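PDB 2A2L: uncharacterized protein from Klebsiella pneumoniae, which is of unknown function but belongs to the HbpS-like (DUF336) family and may bind or degrade haem. Local coordinates for the interface of chains A and B and the interface of chains A and C. Numbering follows the deposited sequence. Chains: chain A/B/C, unknown.

Contact 1: the interface of chains A and B. Residues chain A 13-14; chain B 51, 53.
The carboxylate of B:Asp53 reaches across to the backbone at A:Thr13 and A:Leu14, where helix 14-30 of this HbpS-like (DUF336) protein begins, and probably serves as a cap supplied by the neighbouring subunit. The patch hides 46 Å² and is part of a two-fold interface between copies of one protein in the deposited assembly, which may or may not be the biological one. The polar part of the contact is the hydrogen bond from the amide A:Leu14 N to the carboxylate oxygen B:Asp53 OD1, 2.8 Å long and nearly straight, with 168° at the hydrogen. OD1 receives it through its syn lone pair, on the side of the other carboxylate oxygen, OD2. A:Leu14 is the first residue of the helix, so this N-H belongs to the opening turn, where amides lack acceptors within the helix. The positive end of the helix dipole would probably favour a carboxylate here. The side chain is aimed at the helix because CG of B:Asp53 stands beside its own backbone N and opposite the carbonyl carbon (chi1 -38°).

Van der Waals contacts seat the same oxygen against A:Thr13. B:Asp53 OD1 lies 3.3 Å from A:Thr13 CA and 3.5 Å from A:Thr13 CB, and the two side chains cross obliquely.

A second packing contact joins A:Leu14 to the end of strand 48-51. The branch methyl A:Leu14 CD2 comes to 3.4 Å from the carbonyl oxygen B:Arg51 O, and A:Leu14 CB is 3.7 Å from that same B:Arg51 O. CG of A:Leu14 extends opposite its backbone N (chi1 175°), which carries the isobutyl group toward this carbonyl. B:Arg51 thus takes part through its main chain.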
loop_
_atom_site.group_PDB
_atom_site.type_symbol
_atom_site.label_atom_id
_atom_site.label_comp_id
_atom_site.label_asym_id
_atom_site.label_seq_id
_atom_site.Cartn_x
_atom_site.Cartn_y
_atom_site.Cartn_z
ATOM N N THR A 13 -29.608 -4.172 7.680
ATOM C CA THR A 13 -30.022 -3.278 6.618
ATOM C C THR A 13 -29.573 -1.842 6.895
ATOM O O THR A 13 -29.175 -1.496 8.010
ATOM C CB THR A 13 -31.566 -3.275 6.463
ATOM O OG1 THR A 13 -32.171 -2.915 7.718
ATOM C CG2 THR A 13 -32.077 -4.655 5.994
ATOM N N LEU A 14 -29.647 -1.012 5.867
ATOM C CA LEU A 14 -29.477 0.406 6.022
ATOM C C LEU A 14 -30.552 0.997 6.950
ATOM O O LEU A 14 -30.254 1.795 7.835
ATOM C CB LEU A 14 -29.508 1.071 4.645
ATOM C CG LEU A 14 -29.469 2.593 4.597
ATOM C CD1 LEU A 14 -28.276 3.115 5.378
ATOM C CD2 LEU A 14 -29.411 3.041 3.149
ATOM N N ARG B 51 -24.621 3.234 2.270
ATOM C CA ARG B 51 -24.976 2.383 1.114
ATOM C C ARG B 51 -26.351 1.770 1.275
ATOM O O ARG B 51 -26.640 1.168 2.311
ATOM C CB ARG B 51 -23.938 1.287 0.866
ATOM C CG ARG B 51 -24.418 0.219 -0.099
ATOM C CD ARG B 51 -23.331 -0.702 -0.590
ATOM N NE ARG B 51 -22.875 -1.531 0.508
ATOM C CZ ARG B 51 -23.446 -2.664 0.913
ATOM N NH1 ARG B 51 -24.510 -3.175 0.290
ATOM N NH2 ARG B 51 -22.935 -3.285 1.967
ATOM N N ASP B 53 -29.085 -1.145 0.522
ATOM C CA ASP B 53 -28.812 -2.584 0.638
ATOM C C ASP B 53 -28.461 -3.264 -0.686
ATOM O O ASP B 53 -27.766 -4.312 -0.696
ATOM C CB ASP B 53 -29.995 -3.305 1.292
ATOM C CG ASP B 53 -30.640 -2.480 2.409
ATOM O OD1 ASP B 53 -30.021 -2.345 3.484
ATOM O OD2 ASP B 53 -31.756 -1.952 2.195
#

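Contact 2: the interface of chains A and C. Residues chain A 112, 141-142, 144; chain C 5.
The ring of A:Phe141 carries the methylene C:Lys5 CE over one face, 3.8 Å above the plane and displaced toward the rim, while A:Phe112 CG lies in plane at its edge. In turn, A:Phe141 CZ stands 3.9 Å above one face of the A:Phe112 ring, again near the rim, so the two rings meet edge to face. C:Lys5 CE is raised above that same face of A:Phe112, on its CE1-CZ side, 3.7 Å from A:Phe112 CZ, and the lysine crosses both aromatic side chains at about a right angle. Nearer the backbone, C:Lys5 CG is 3.6 Å from A:Phe141 CE1. C:Lys5 CD packs 3.9 Å from A:Leu144 CB.

The amine is held by main-chain carbonyls. C:Lys5 NZ donates to A:Leu144 O at 2.9 Å and to A:Phe141 O at 3.2 Å, and both bonds are tilted from their carbonyl planes, by 23° and 27°. With CG placed between the backbone N and the carbonyl carbon (chi1 73°), the lysine bends again at chi2 and chi3 before its amine arrives. It has 81 Å² of surface hidden by chain A.

These acceptors lie at the C-terminal end of helix 127-143 and just beyond it, where an amine, if protonated, would probably suit the helix dipole. The lysine comes from the N-terminal arm of chain C, immediately before strand 6-12, inserted into a two-fold interface of the deposited assembly that may or may not be biological.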
loop_
_atom_site.group_PDB
_atom_site.type_symbol
_atom_site.label_atom_id
_atom_site.label_comp_id
_atom_site.label_asym_id
_atom_site.label_seq_id
_atom_site.Cartn_x
_atom_site.Cartn_y
_atom_site.Cartn_z
ATOM N N PHE A 112 -28.670 -11.576 15.657
ATOM C CA PHE A 112 -30.093 -11.777 15.448
ATOM C C PHE A 112 -30.323 -13.249 15.113
ATOM O O PHE A 112 -29.759 -13.757 14.142
ATOM C CB PHE A 112 -30.568 -10.892 14.299
ATOM C CG PHE A 112 -32.062 -10.600 14.297
ATOM C CD1 PHE A 112 -32.722 -10.187 15.459
ATOM C CD2 PHE A 112 -32.787 -10.675 13.110
ATOM C CE1 PHE A 112 -34.083 -9.891 15.444
ATOM C CE2 PHE A 112 -34.153 -10.375 13.080
ATOM C CZ PHE A 112 -34.802 -9.984 14.253
ATOM N N PHE A 141 -31.299 -1.542 18.229
ATOM C CA PHE A 141 -31.591 -2.521 17.188
ATOM C C PHE A 141 -32.680 -3.466 17.662
ATOM O O PHE A 141 -33.717 -3.596 17.011
ATOM C CB PHE A 141 -30.341 -3.310 16.773
ATOM C CG PHE A 141 -30.640 -4.520 15.911
ATOM C CD1 PHE A 141 -30.989 -4.367 14.575
ATOM C CD2 PHE A 141 -30.587 -5.801 16.442
ATOM C CE1 PHE A 141 -31.274 -5.465 13.786
ATOM C CE2 PHE A 141 -30.879 -6.910 15.658
ATOM C CZ PHE A 141 -31.219 -6.738 14.327
ATOM N N SER A 142 -32.451 -4.101 18.806
ATOM C CA SER A 142 -33.296 -5.203 19.244
ATOM C C SER A 142 -34.721 -4.751 19.523
ATOM O O SER A 142 -35.644 -5.558 19.496
ATOM C CB SER A 142 -32.698 -5.897 20.469
ATOM O OG SER A 142 -32.240 -4.967 21.424
ATOM N N LEU A 144 -36.398 -2.329 17.683
ATOM C CA LEU A 144 -37.056 -2.028 16.400
ATOM C C LEU A 144 -38.148 -3.025 15.961
ATOM O O LEU A 144 -37.990 -4.240 16.113
ATOM C CB LEU A 144 -35.996 -1.898 15.292
ATOM C CG LEU A 144 -35.320 -0.537 15.132
ATOM C CD1 LEU A 144 -33.894 -0.673 14.605
ATOM C CD2 LEU A 144 -36.138 0.342 14.229
ATOM N N LYS C 5 -35.548 -4.459 9.574
ATOM C CA LYS C 5 -34.200 -4.413 10.149
ATOM C C LYS C 5 -33.223 -5.481 9.636
ATOM O O LYS C 5 -32.002 -5.309 9.744
ATOM C CB LYS C 5 -34.234 -4.384 11.683
ATOM C CG LYS C 5 -34.619 -5.686 12.361
ATOM C CD LYS C 5 -35.422 -5.422 13.638
ATOM C CE LYS C 5 -34.993 -6.337 14.782
ATOM N NZ LYS C 5 -35.686 -5.980 16.044
#

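Contact 1 and contact 2 lie about 14 Å apart, measured between the centres of their C-alpha atoms, and share no residue. Both sit at helix ends of chain A, though of different helices. The flanks of strand 6-12 take part in both, but in different chains: the lysine of contact 2 precedes the strand of chain C, and the threonine of contact 1 follows that of chain A. Chain A meets chain B and chain C through separate two-fold interfaces, consistent with the deposited eight-chain assembly, although the structure alone does not establish that oligomer in solution.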